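Local coordinates for sugar fermentation stimulation protein homolog (Pyrococcus furiosus, PDB 4DA2) that probably binds DNA, and combines an OB fold with a PD-(D/E)xK nuclease-type domain that holds two calcium ions, at residues 87-92 / 117-122; 129-134 / 154-159; 172-177 / 182-187; 212-215 / 221-224. The protein carries 1 engineered substitution. All blocks are in the same frame, centred on the assembly; numbering follows the deposited sequence.

Interaction 1: 87-92 / 117-122; sequences AFEKII and LDYLIE. Engineered in segment 117-122: Ile121 (natural residue Leu). With CA (calcium ion), chain C; CA (calcium ion), chain D.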
loop_
_atom_site.group_PDB
_atom_site.type_symbol
_atom_site.label_atom_id
_atom_site.label_comp_id
_atom_site.label_asym_id
_atom_site.label_seq_id
_atom_site.Cartn_x
_atom_site.Cartn_y
_atom_site.Cartn_z
ATOM N N ALA A 87 -0.283 8.806 -1.256
ATOM C CA ALA A 87 0.542 9.105 -0.065
ATOM C C ALA A 87 2.031 8.961 -0.424
ATOM O O ALA A 87 2.846 9.850 -0.139
ATOM C CB ALA A 87 0.189 8.186 1.071
ATOM N N PHE A 88 2.381 7.847 -1.057
ATOM C CA PHE A 88 3.746 7.687 -1.582
ATOM C C PHE A 88 4.183 8.849 -2.502
ATOM O O PHE A 88 5.276 9.388 -2.356
ATOM C CB PHE A 88 3.947 6.310 -2.268
ATOM C CG PHE A 88 5.371 6.073 -2.693
ATOM C CD1 PHE A 88 6.367 5.869 -1.737
ATOM C CD2 PHE A 88 5.720 6.077 -4.033
ATOM C CE1 PHE A 88 7.673 5.669 -2.113
ATOM C CE2 PHE A 88 7.043 5.916 -4.407
ATOM C CZ PHE A 88 8.015 5.695 -3.445
ATOM N N GLU A 89 3.336 9.210 -3.460
ATOM C CA GLU A 89 3.574 10.338 -4.354
ATOM C C GLU A 89 3.806 11.663 -3.595
ATOM O O GLU A 89 4.618 12.473 -4.018
ATOM C CB GLU A 89 2.434 10.460 -5.380
ATOM C CG GLU A 89 2.455 9.291 -6.385
ATOM C CD GLU A 89 1.143 9.021 -7.103
ATOM O OE1 GLU A 89 0.324 9.939 -7.233
ATOM O OE2 GLU A 89 0.931 7.870 -7.545
ATOM N N LYS A 90 3.124 11.858 -2.469
ATOM C CA LYS A 90 3.354 13.048 -1.657
ATOM C C LYS A 90 4.721 12.994 -1.000
ATOM O O LYS A 90 5.438 14.004 -0.942
ATOM C CB LYS A 90 2.238 13.211 -0.618
ATOM C CG LYS A 90 0.915 13.598 -1.261
ATOM C CD LYS A 90 0.930 15.091 -1.577
ATOM C CE LYS A 90 -0.268 15.451 -2.379
ATOM N NZ LYS A 90 -0.383 16.920 -2.571
ATOM N N ILE A 91 5.074 11.815 -0.482
ATOM C CA ILE A 91 6.421 11.583 0.050
ATOM C C ILE A 91 7.509 11.928 -0.986
ATOM O O ILE A 91 8.498 12.625 -0.665
ATOM C CB ILE A 91 6.555 10.150 0.595
ATOM C CG1 ILE A 91 5.716 10.014 1.872
ATOM C CG2 ILE A 91 8.028 9.773 0.843
ATOM C CD1 ILE A 91 5.587 8.595 2.357
ATOM N N ILE A 92 7.320 11.477 -2.228
ATOM C CA ILE A 92 8.256 11.815 -3.322
ATOM C C ILE A 92 8.281 13.332 -3.608
ATOM O O ILE A 92 9.363 13.953 -3.736
ATOM C CB ILE A 92 7.978 10.985 -4.613
ATOM C CG1 ILE A 92 8.178 9.473 -4.364
ATOM C CG2 ILE A 92 8.838 11.460 -5.829
ATOM C CD1 ILE A 92 9.569 9.036 -3.844
ATOM N N LEU A 117 5.579 -2.157 -13.485
ATOM C CA LEU A 117 5.878 -1.739 -12.108
ATOM C C LEU A 117 5.302 -0.348 -11.880
ATOM O O LEU A 117 5.050 0.385 -12.834
ATOM C CB LEU A 117 7.380 -1.740 -11.867
ATOM C CG LEU A 117 8.075 -3.096 -11.970
ATOM C CD1 LEU A 117 9.605 -2.920 -11.812
ATOM C CD2 LEU A 117 7.515 -4.074 -10.937
ATOM N N ASP A 118 5.112 0.031 -10.614
ATOM C CA ASP A 118 4.376 1.250 -10.303
ATOM C C ASP A 118 4.959 2.523 -10.875
ATOM O O ASP A 118 4.212 3.323 -11.469
ATOM C CB ASP A 118 4.219 1.432 -8.794
ATOM C CG ASP A 118 3.299 0.432 -8.197
ATOM O OD1 ASP A 118 2.397 -0.081 -8.904
ATOM O OD2 ASP A 118 3.442 0.144 -6.981
ATOM N N TYR A 119 6.266 2.733 -10.674
ATOM C CA TYR A 119 6.907 4.016 -11.055
ATOM C C TYR A 119 8.264 3.880 -11.707
ATOM O O TYR A 119 9.069 3.033 -11.321
ATOM C CB TYR A 119 7.073 4.938 -9.827
ATOM C CG TYR A 119 5.810 5.116 -8.981
ATOM C CD1 TYR A 119 4.759 5.917 -9.426
ATOM C CD2 TYR A 119 5.684 4.498 -7.742
ATOM C CE1 TYR A 119 3.601 6.083 -8.673
ATOM C CE2 TYR A 119 4.527 4.660 -6.959
ATOM C CZ TYR A 119 3.493 5.463 -7.426
ATOM O OH TYR A 119 2.337 5.616 -6.684
ATOM N N LEU A 120 8.514 4.755 -12.684
ATOM C CA LEU A 120 9.868 5.090 -13.082
ATOM C C LEU A 120 10.095 6.484 -12.551
ATOM O O LEU A 120 9.320 7.401 -12.828
ATOM C CB LEU A 120 10.050 5.077 -14.601
ATOM C CG LEU A 120 11.466 5.450 -15.040
ATOM C CD1 LEU A 120 12.484 4.465 -14.472
ATOM C CD2 LEU A 120 11.576 5.524 -16.577
ATOM N N ILE A 121 11.157 6.599 -11.763
ATOM C CA ILE A 121 11.531 7.841 -11.088
ATOM C C ILE A 121 12.874 8.313 -11.645
ATOM O O ILE A 121 13.787 7.515 -11.859
ATOM C CB ILE A 121 11.555 7.621 -9.569
ATOM C CG1 ILE A 121 10.112 7.543 -9.076
ATOM C CG2 ILE A 121 12.293 8.764 -8.809
ATOM C CD1 ILE A 121 9.965 7.050 -7.651
ATOM N N GLU A 122 12.967 9.609 -11.908
ATOM C CA GLU A 122 14.188 10.184 -12.457
ATOM C C GLU A 122 14.894 11.017 -11.421
ATOM O O GLU A 122 14.281 11.892 -10.784
ATOM C CB GLU A 122 13.895 10.999 -13.723
ATOM C CG GLU A 122 15.175 11.550 -14.391
ATOM C CD GLU A 122 14.899 12.367 -15.657
ATOM O OE1 GLU A 122 13.746 12.398 -16.134
ATOM O OE2 GLU A 122 15.857 12.962 -16.179
HETATM CA CA CA C . 1.919 -1.593 -6.528
HETATM CA CA CA D . 0.973 -1.150 -10.363
HETATM O O HOH W 1 1.172 -3.789 -5.845
HETATM O O HOH W 2 0.355 -2.466 -8.424
HETATM O O HOH W 3 0.625 0.471 -6.169
HETATM O O HOH W 4 0.142 -3.241 -11.656
HETATM O O HOH W 5 2.969 -2.608 -10.667
#
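Helix-on-sheet packing joins Phe88, Glu89 and Ile92 of helix 81-93 to Tyr119 and Ile121 of strand 115-122, in the PD-(D/E)xK domain and next to its calcium site. Helix and strand segments run almost parallel, 7° apart, with their axes 12.4 Å from each other, so side chains alone bridge the gap. Tyr119 does most of the bridging. Its CE2 lies 3.5 Å from Phe88 CD2; the two rings are tilted by 29° and displaced so far that little of one lies over the other. At the far end of the ring Tyr119 OH donates a 2.8 Å hydrogen bond to Glu89 OE2, which it meets on the anti side of the carboxylate, 15° out of its plane. Glu89 comes in at the ring edge because its chain is extended beyond CG, and its carboxylate stands perpendicular to the ring. A phenylalanine in place of Tyr119 would probably keep the ring packing but leave Glu89 OE2 without this donor. One turn further along, Ile92 CD1 touches CD1 of the engineered Ile121 at 4.3 Å. Asp118 bridges the metals instead: its OD2 binds one calcium at 2.4 Å, and its OD1 binds the second at 2.3 Å while also reaching the first at 2.9 Å. Around the contact, Phe88 also reaches Thr132 of strand 127-139 and Leu211 of strand 207-215, while Glu89 and Ile121 rest on Ile105 of strand 104-108.

Interaction 2: 129-134 / 154-159; sequences FVETKS and QRHIKE. With CA (calcium ion), chain C.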
loop_
_atom_site.group_PDB
_atom_site.type_symbol
_atom_site.label_atom_id
_atom_site.label_comp_id
_atom_site.label_asym_id
_atom_site.label_seq_id
_atom_site.Cartn_x
_atom_site.Cartn_y
_atom_site.Cartn_z
ATOM N N PHE A 129 13.398 2.264 -10.953
ATOM C CA PHE A 129 12.058 1.663 -10.954
ATOM C C PHE A 129 11.637 1.377 -9.519
ATOM O O PHE A 129 12.407 0.775 -8.749
ATOM C CB PHE A 129 12.072 0.366 -11.761
ATOM C CG PHE A 129 12.193 0.582 -13.231
ATOM C CD1 PHE A 129 11.060 0.900 -13.991
ATOM C CD2 PHE A 129 13.448 0.537 -13.853
ATOM C CE1 PHE A 129 11.171 1.110 -15.396
ATOM C CE2 PHE A 129 13.574 0.758 -15.242
ATOM C CZ PHE A 129 12.435 1.055 -16.007
ATOM N N VAL A 130 10.432 1.815 -9.159
ATOM C CA VAL A 130 9.924 1.625 -7.797
ATOM C C VAL A 130 8.549 0.956 -7.821
ATOM O O VAL A 130 7.636 1.441 -8.499
ATOM C CB VAL A 130 9.868 2.968 -7.002
ATOM C CG1 VAL A 130 9.322 2.718 -5.588
ATOM C CG2 VAL A 130 11.238 3.618 -6.958
ATOM N N GLU A 131 8.432 -0.180 -7.118
ATOM C CA GLU A 131 7.159 -0.864 -6.927
ATOM C C GLU A 131 6.729 -0.667 -5.475
ATOM O O GLU A 131 7.553 -0.831 -4.549
ATOM C CB GLU A 131 7.293 -2.365 -7.268
ATOM C CG GLU A 131 6.051 -3.234 -6.994
ATOM C CD GLU A 131 4.828 -2.776 -7.791
ATOM O OE1 GLU A 131 5.024 -2.187 -8.883
ATOM O OE2 GLU A 131 3.676 -2.972 -7.304
ATOM N N THR A 132 5.466 -0.278 -5.276
ATOM C CA THR A 132 4.960 -0.112 -3.914
ATOM C C THR A 132 3.942 -1.203 -3.623
ATOM O O THR A 132 3.151 -1.575 -4.512
ATOM C CB THR A 132 4.389 1.300 -3.648
ATOM O OG1 THR A 132 3.274 1.532 -4.520
ATOM C CG2 THR A 132 5.450 2.359 -3.911
ATOM N N LYS A 133 4.006 -1.783 -2.426
ATOM C CA LYS A 133 3.020 -2.821 -2.033
ATOM C C LYS A 133 2.304 -2.507 -0.723
ATOM O O LYS A 133 2.899 -1.953 0.181
ATOM C CB LYS A 133 3.703 -4.180 -1.901
ATOM C CG LYS A 133 4.372 -4.642 -3.202
ATOM C CD LYS A 133 3.612 -5.754 -3.839
ATOM C CE LYS A 133 4.145 -6.100 -5.222
ATOM N NZ LYS A 133 3.188 -5.537 -6.224
ATOM N N SER A 134 1.021 -2.871 -0.647
ATOM C CA SER A 134 0.258 -2.711 0.587
ATOM C C SER A 134 0.733 -3.702 1.643
ATOM O O SER A 134 0.832 -4.909 1.374
ATOM C CB SER A 134 -1.219 -2.947 0.321
ATOM O OG SER A 134 -1.977 -2.817 1.529
ATOM N N GLN A 154 4.602 -11.986 -7.131
ATOM C CA GLN A 154 5.733 -12.833 -7.489
ATOM C C GLN A 154 6.373 -12.348 -8.788
ATOM O O GLN A 154 7.587 -12.256 -8.862
ATOM C CB GLN A 154 5.326 -14.307 -7.614
ATOM C CG GLN A 154 4.903 -14.963 -6.307
ATOM C CD GLN A 154 4.302 -16.354 -6.526
ATOM O OE1 GLN A 154 4.430 -16.931 -7.595
ATOM N NE2 GLN A 154 3.643 -16.880 -5.515
ATOM N N ARG A 155 5.540 -12.010 -9.780
ATOM C CA ARG A 155 5.998 -11.451 -11.054
ATOM C C ARG A 155 6.740 -10.143 -10.874
ATOM O O ARG A 155 7.776 -9.952 -11.465
ATOM C CB ARG A 155 4.820 -11.234 -12.015
ATOM C CG ARG A 155 4.426 -12.481 -12.775
ATOM C CD ARG A 155 3.310 -12.147 -13.801
ATOM N NE ARG A 155 2.376 -13.258 -13.943
ATOM C CZ ARG A 155 1.064 -13.189 -13.730
ATOM N NH1 ARG A 155 0.473 -12.040 -13.374
ATOM N NH2 ARG A 155 0.330 -14.278 -13.882
ATOM N N HIS A 156 6.180 -9.245 -10.072
ATOM C CA HIS A 156 6.818 -7.953 -9.851
ATOM C C HIS A 156 8.191 -8.117 -9.225
ATOM O O HIS A 156 9.136 -7.471 -9.651
ATOM C CB HIS A 156 5.955 -7.052 -8.979
ATOM C CG HIS A 156 4.677 -6.609 -9.618
ATOM N ND1 HIS A 156 3.618 -6.126 -8.880
ATOM C CD2 HIS A 156 4.284 -6.569 -10.919
ATOM C CE1 HIS A 156 2.632 -5.788 -9.698
ATOM N NE2 HIS A 156 3.005 -6.067 -10.938
ATOM N N ILE A 157 8.310 -8.974 -8.214
ATOM C CA ILE A 157 9.604 -9.152 -7.531
ATOM C C ILE A 157 10.636 -9.762 -8.494
ATOM O O ILE A 157 11.823 -9.371 -8.495
ATOM C CB ILE A 157 9.479 -9.945 -6.198
ATOM C CG1 ILE A 157 8.579 -9.170 -5.220
ATOM C CG2 ILE A 157 10.911 -10.177 -5.563
ATOM C CD1 ILE A 157 7.882 -10.056 -4.137
ATOM N N LYS A 158 10.175 -10.690 -9.348
ATOM C CA LYS A 158 11.047 -11.270 -10.373
ATOM C C LYS A 158 11.582 -10.228 -11.342
ATOM O O LYS A 158 12.765 -10.251 -11.684
ATOM C CB LYS A 158 10.370 -12.461 -11.077
ATOM C CG LYS A 158 10.275 -13.703 -10.174
ATOM C CD LYS A 158 9.538 -14.863 -10.866
ATOM C CE LYS A 158 9.627 -16.143 -10.048
ATOM N NZ LYS A 158 8.950 -17.277 -10.735
ATOM N N GLU A 159 10.738 -9.276 -11.753
ATOM C CA GLU A 159 11.194 -8.239 -12.666
ATOM C C GLU A 159 12.180 -7.291 -11.967
ATOM O O GLU A 159 13.119 -6.791 -12.588
ATOM C CB GLU A 159 10.026 -7.444 -13.248
ATOM C CG GLU A 159 9.061 -8.264 -14.106
ATOM C CD GLU A 159 9.711 -8.880 -15.351
ATOM O OE1 GLU A 159 10.879 -8.560 -15.689
ATOM O OE2 GLU A 159 9.032 -9.687 -15.993
HETATM CA CA CA C . 1.919 -1.593 -6.528
HETATM O O HOH W 1 1.172 -3.789 -5.845
HETATM O O HOH W 2 0.355 -2.466 -8.424
HETATM O O HOH W 3 0.625 0.471 -6.169
#
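Strand 127-139 and helix 151-165 come closest where Glu131 and His156 face each other with their CA atoms 7.7 Å apart, and side chains fill the space between. Lys133 and His156 make the direct link: Lys133 NZ donates a 2.8 Å hydrogen bond to His156 ND1, lying only 3° out of the imidazole plane, so the ammonium meets the ring at its edge and ND1 acts as the acceptor. The lysine gets there by bending twice, at chi2 and chi4, which folds its amine back beside Glu131. There the same NZ forms a salt bridge with Glu131 OE2 at 2.8 Å, approaching from above the carboxylate plane, 38° out of it. A third hydrogen bond, 2.7 Å long, goes from Lys133 NZ to water 1, so three acceptors hold the buried amine in place. Glu131 OE1 lies over one face of the imidazole, toward its rim.

Glu131 OE2 also binds calcium at 2.4 Å, and the backbone O of Thr132 binds the same ion at an equal distance. Water 1 is a further ligand, which puts Lys133 one step behind the metal and His156 one step behind Lys133. Asp118 from the neighbouring strand 115-122 completes the protein ligands of this ion. An acidic residue, one intervening residue and a lysine on a single strand, Glu131-Thr132-Lys133, preceded in sequence by Asp118, match the metal-binding signature of PD-(D/E)xK nucleases.

Interaction 3: 172-177 / 182-187; sequences IVFIGA and SKFKPY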
loop_
_atom_site.group_PDB
_atom_site.type_symbol
_atom_site.label_atom_id
_atom_site.label_comp_id
_atom_site.label_asym_id
_atom_site.label_seq_id
_atom_site.Cartn_x
_atom_site.Cartn_y
_atom_site.Cartn_z
ATOM N N ILE A 172 11.677 -1.804 -3.917
ATOM C CA ILE A 172 10.340 -2.129 -3.454
ATOM C C ILE A 172 10.069 -1.426 -2.143
ATOM O O ILE A 172 10.901 -1.415 -1.236
ATOM C CB ILE A 172 10.042 -3.684 -3.393
ATOM C CG1 ILE A 172 8.571 -3.972 -3.069
ATOM C CG2 ILE A 172 10.967 -4.420 -2.400
ATOM C CD1 ILE A 172 8.189 -5.419 -3.345
ATOM N N VAL A 173 8.903 -0.802 -2.069
ATOM C CA VAL A 173 8.510 -0.053 -0.879
ATOM C C VAL A 173 7.224 -0.631 -0.340
ATOM O O VAL A 173 6.188 -0.592 -1.031
ATOM C CB VAL A 173 8.306 1.428 -1.192
ATOM C CG1 VAL A 173 7.885 2.183 0.099
ATOM C CG2 VAL A 173 9.586 2.076 -1.796
ATOM N N PHE A 174 7.268 -1.141 0.891
ATOM C CA PHE A 174 6.063 -1.627 1.557
ATOM C C PHE A 174 5.387 -0.479 2.314
ATOM O O PHE A 174 6.007 0.223 3.110
ATOM C CB PHE A 174 6.428 -2.818 2.475
ATOM C CG PHE A 174 6.954 -3.990 1.719
ATOM C CD1 PHE A 174 6.073 -4.841 1.057
ATOM C CD2 PHE A 174 8.327 -4.214 1.591
ATOM C CE1 PHE A 174 6.535 -5.928 0.309
ATOM C CE2 PHE A 174 8.801 -5.332 0.859
ATOM C CZ PHE A 174 7.904 -6.165 0.204
ATOM N N ILE A 175 4.108 -0.281 2.029
ATOM C CA ILE A 175 3.341 0.771 2.679
ATOM C C ILE A 175 2.594 0.149 3.863
ATOM O O ILE A 175 1.532 -0.496 3.699
ATOM C CB ILE A 175 2.354 1.448 1.677
ATOM C CG1 ILE A 175 3.107 1.921 0.412
ATOM C CG2 ILE A 175 1.647 2.600 2.364
ATOM C CD1 ILE A 175 4.228 2.967 0.664
ATOM N N GLY A 176 3.182 0.320 5.046
ATOM C CA GLY A 176 2.637 -0.192 6.313
ATOM C C GLY A 176 1.633 0.819 6.812
ATOM O O GLY A 176 1.865 1.534 7.813
ATOM N N ALA A 177 0.514 0.904 6.091
ATOM C CA ALA A 177 -0.548 1.866 6.377
ATOM C C ALA A 177 -1.459 1.453 7.539
ATOM O O ALA A 177 -2.701 1.569 7.445
ATOM C CB ALA A 177 -1.393 2.137 5.114
ATOM N N SER A 182 5.953 -0.658 13.970
ATOM C CA SER A 182 7.279 -0.031 13.920
ATOM C C SER A 182 8.245 -0.804 13.042
ATOM O O SER A 182 9.402 -0.377 12.823
ATOM C CB SER A 182 7.878 0.038 15.332
ATOM O OG SER A 182 7.913 -1.275 15.868
ATOM N N LYS A 183 7.794 -1.959 12.584
ATOM C CA LYS A 183 8.614 -2.890 11.787
ATOM C C LYS A 183 7.843 -3.473 10.613
ATOM O O LYS A 183 6.631 -3.342 10.554
ATOM C CB LYS A 183 9.143 -4.041 12.666
ATOM C CG LYS A 183 10.025 -3.567 13.818
ATOM C CD LYS A 183 10.702 -4.740 14.513
ATOM C CE LYS A 183 9.778 -5.387 15.528
ATOM N NZ LYS A 183 9.757 -4.644 16.813
ATOM N N PHE A 184 8.574 -4.061 9.671
ATOM C CA PHE A 184 8.001 -4.818 8.572
ATOM C C PHE A 184 8.652 -6.184 8.439
ATOM O O PHE A 184 9.864 -6.278 8.567
ATOM C CB PHE A 184 8.156 -4.043 7.215
ATOM C CG PHE A 184 7.860 -4.914 6.017
ATOM C CD1 PHE A 184 6.554 -5.057 5.538
ATOM C CD2 PHE A 184 8.869 -5.683 5.436
ATOM C CE1 PHE A 184 6.290 -5.945 4.467
ATOM C CE2 PHE A 184 8.621 -6.534 4.368
ATOM C CZ PHE A 184 7.315 -6.676 3.881
ATOM N N LYS A 185 7.877 -7.238 8.141
ATOM C CA LYS A 185 8.437 -8.491 7.618
ATOM C C LYS A 185 7.468 -9.175 6.661
ATOM O O LYS A 185 6.261 -8.946 6.769
ATOM C CB LYS A 185 8.810 -9.448 8.759
ATOM C CG LYS A 185 7.616 -9.943 9.549
ATOM C CD LYS A 185 8.096 -10.729 10.765
ATOM C CE LYS A 185 6.897 -11.244 11.561
ATOM N NZ LYS A 185 7.349 -12.068 12.738
ATOM N N PRO A 186 7.986 -9.998 5.727
ATOM C CA PRO A 186 7.081 -10.815 4.900
ATOM C C PRO A 186 6.291 -11.810 5.754
ATOM O O PRO A 186 6.783 -12.301 6.777
ATOM C CB PRO A 186 8.004 -11.563 3.949
ATOM C CG PRO A 186 9.375 -10.886 4.061
ATOM C CD PRO A 186 9.410 -10.236 5.413
ATOM N N TYR A 187 5.040 -12.015 5.367
ATOM C CA TYR A 187 4.199 -13.022 5.991
ATOM C C TYR A 187 4.439 -14.289 5.188
ATOM O O TYR A 187 3.826 -14.533 4.152
ATOM C CB TYR A 187 2.738 -12.586 6.005
ATOM C CG TYR A 187 1.787 -13.593 6.638
ATOM C CD1 TYR A 187 2.085 -14.172 7.867
ATOM C CD2 TYR A 187 0.578 -13.930 6.009
ATOM C CE1 TYR A 187 1.217 -15.083 8.459
ATOM C CE2 TYR A 187 -0.315 -14.841 6.614
ATOM C CZ TYR A 187 0.039 -15.412 7.820
ATOM O OH TYR A 187 -0.813 -16.304 8.420
#
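Phe174 swings its ring beside its own backbone N (chi1 -63°), whereas Phe184 sends CG anti to its N (chi1 167°), and these two choices lay one phenyl group over the other between the strands. The result is an offset stack, with centroids 4.1 Å apart and planes inclined by 15°. Phe184 CZ sits over the centre of the Phe174 ring, while Phe174 CG lies toward the rim of the Phe184 ring, 3.4 Å from Phe184 CE1. The displacement also brings Phe174 CB over the Phe184 face as a CH-pi contact, 4.0 Å from the ring centroid.

Strands 169-176 and 183-186 belong to the same mixed sheet of the PD-(D/E)xK domain without pairing directly: 169-176 pairs with 207-215, that strand with 220-229, and 220-229 with 183-186. The stacked rings supply the contact between them. The chain leaves the first strand through an inverse gamma turn centred on Gly176. Ile172 CG1 lies over the opposite face of the Phe174 ring, toward its rim and 4.0 Å above its plane. Tyr145 of strand 142-145 touches both phenylalanines, and Ala210 of strand 207-215 packs against Phe184.

Interaction 4: 212-215 / 221-224; sequences GLHM and IIYR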
loop_
_atom_site.group_PDB
_atom_site.type_symbol
_atom_site.label_atom_id
_atom_site.label_comp_id
_atom_site.label_asym_id
_atom_site.label_seq_id
_atom_site.Cartn_x
_atom_site.Cartn_y
_atom_site.Cartn_z
ATOM N N GLY A 212 5.714 3.664 7.584
ATOM C CA GLY A 212 4.536 3.634 8.456
ATOM C C GLY A 212 3.631 4.811 8.153
ATOM O O GLY A 212 4.083 5.964 8.084
ATOM N N LEU A 213 2.339 4.516 7.958
ATOM C CA LEU A 213 1.351 5.519 7.637
ATOM C C LEU A 213 0.053 5.154 8.331
ATOM O O LEU A 213 -0.164 3.984 8.659
ATOM C CB LEU A 213 1.082 5.569 6.127
ATOM C CG LEU A 213 2.100 6.272 5.234
ATOM C CD1 LEU A 213 3.295 5.362 4.904
ATOM C CD2 LEU A 213 1.402 6.709 3.977
ATOM N N HIS A 214 -0.763 6.162 8.591
ATOM C CA HIS A 214 -2.148 5.964 9.011
ATOM C C HIS A 214 -2.937 7.215 8.648
ATOM O O HIS A 214 -2.371 8.239 8.203
ATOM C CB HIS A 214 -2.255 5.617 10.515
ATOM C CG HIS A 214 -1.879 6.750 11.416
ATOM N ND1 HIS A 214 -0.604 6.912 11.920
ATOM C CD2 HIS A 214 -2.597 7.802 11.873
ATOM C CE1 HIS A 214 -0.551 8.010 12.654
ATOM N NE2 HIS A 214 -1.749 8.571 12.645
ATOM N N MET A 215 -4.258 7.132 8.814
ATOM C CA MET A 215 -5.138 8.253 8.630
ATOM C C MET A 215 -5.835 8.498 9.967
ATOM O O MET A 215 -6.156 7.534 10.694
ATOM C CB MET A 215 -6.145 7.954 7.529
ATOM C CG MET A 215 -7.085 9.137 7.218
ATOM S SD MET A 215 -7.972 8.974 5.620
ATOM C CE MET A 215 -8.869 7.458 5.802
ATOM N N ILE A 221 -3.676 12.382 6.668
ATOM C CA ILE A 221 -2.836 11.208 6.445
ATOM C C ILE A 221 -1.450 11.510 7.009
ATOM O O ILE A 221 -0.832 12.532 6.696
ATOM C CB ILE A 221 -2.795 10.779 4.962
ATOM C CG1 ILE A 221 -4.159 10.195 4.539
ATOM C CG2 ILE A 221 -1.642 9.755 4.697
ATOM C CD1 ILE A 221 -4.162 9.587 3.155
ATOM N N ILE A 222 -1.003 10.621 7.879
ATOM C CA ILE A 222 0.193 10.849 8.692
ATOM C C ILE A 222 1.311 9.881 8.282
ATOM O O ILE A 222 1.123 8.660 8.238
ATOM C CB ILE A 222 -0.132 10.695 10.222
ATOM C CG1 ILE A 222 -1.286 11.622 10.652
ATOM C CG2 ILE A 222 1.104 10.946 11.093
ATOM C CD1 ILE A 222 -1.110 13.076 10.220
ATOM N N TYR A 223 2.498 10.430 8.031
ATOM C CA TYR A 223 3.643 9.611 7.697
ATOM C C TYR A 223 4.483 9.527 8.960
ATOM O O TYR A 223 4.964 10.552 9.439
ATOM C CB TYR A 223 4.421 10.264 6.528
ATOM C CG TYR A 223 5.793 9.661 6.275
ATOM C CD1 TYR A 223 5.980 8.262 6.188
ATOM C CD2 TYR A 223 6.915 10.483 6.135
ATOM C CE1 TYR A 223 7.239 7.715 5.963
ATOM C CE2 TYR A 223 8.189 9.931 5.901
ATOM C CZ TYR A 223 8.335 8.552 5.820
ATOM O OH TYR A 223 9.587 8.009 5.602
ATOM N N ARG A 224 4.626 8.315 9.510
ATOM C CA ARG A 224 5.310 8.108 10.778
ATOM C C ARG A 224 6.834 7.918 10.608
ATOM O O ARG A 224 7.575 8.004 11.583
ATOM C CB ARG A 224 4.684 6.952 11.572
ATOM C CG ARG A 224 3.208 7.185 12.029
ATOM C CD ARG A 224 2.803 6.149 13.108
ATOM N NE ARG A 224 3.113 4.782 12.688
ATOM C CZ ARG A 224 2.386 4.075 11.826
ATOM N NH1 ARG A 224 1.275 4.585 11.308
ATOM N NH2 ARG A 224 2.762 2.849 11.483
#
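Arg224 reaches across to Gly212, Leu213 and His214 on the opposite strand, and its side chain can be followed outward. CB lies 3.7 Å from Gly212 O. CG and CD then pass the His214 ring, each nearest ND1, with CD in the ring plane at the edge. A bend at chi3 (-51°) turns the guanidinium back over the strand, and Gly212, with no side chain, leaves room for one of its faces to lie over the backbone. At the tip NH1 donates to His214 ND1 at 3.1 Å, the bond lying close to the planes of both groups, and makes a weak bond to Leu213 O. NH2 sits over Gly212 CA and is hydrogen-bonded to Val181 O. An alanine here is likely to leave both His214 ND1 and Val181 O without these donors.

The two segments are arms of the antiparallel hairpin formed by strands 207-215 and 220-229. His214 and Ile222 form a hydrogen-bonded pair, with Ile222 N to His214 O at 2.8 Å and His214 N to Ile222 O at 3.1 Å, flanked by the non-hydrogen-bonded pairs Leu213-Tyr223 and Met215-Ile221; beyond, Arg224 N donates to Gly212 O. Ile222 CB lies over one face of the imidazole as a CH-pi contact, 3.9 Å from its centroid, and His214 NE2 is hydrogen-bonded to Glu216 OE2. On the other face of the sheet Leu213 CD1 meets Tyr223 CD1 at 4.2 Å, and Met215 CG touches Ile221 CG1. Helix 81-93 packs there, with Ala87 against Leu213 and Ile91 against Tyr223.

In the fold
Along the chain the four contacts come in series, each closing before the next opens, and all reach the same mixed sheet. Interactions 1 and 2 have centres about 13 Å apart and share one calcium ion: strands 115-122 and 127-139 are neighbours, and Asp118 and Glu131 bring the metal ligands together from both. Strand 169-176 of interaction 3 pairs with 127-139 on one side and with 207-215 of interaction 4 on the other. Helix 81-93 takes part in interaction 1 and also packs on the hairpin of interaction 4. Interactions 2 and 4, about 22 Å apart between centres, lie on opposite sides of the chain's centre, so the sheet runs from the metal site to the C-terminal hairpin.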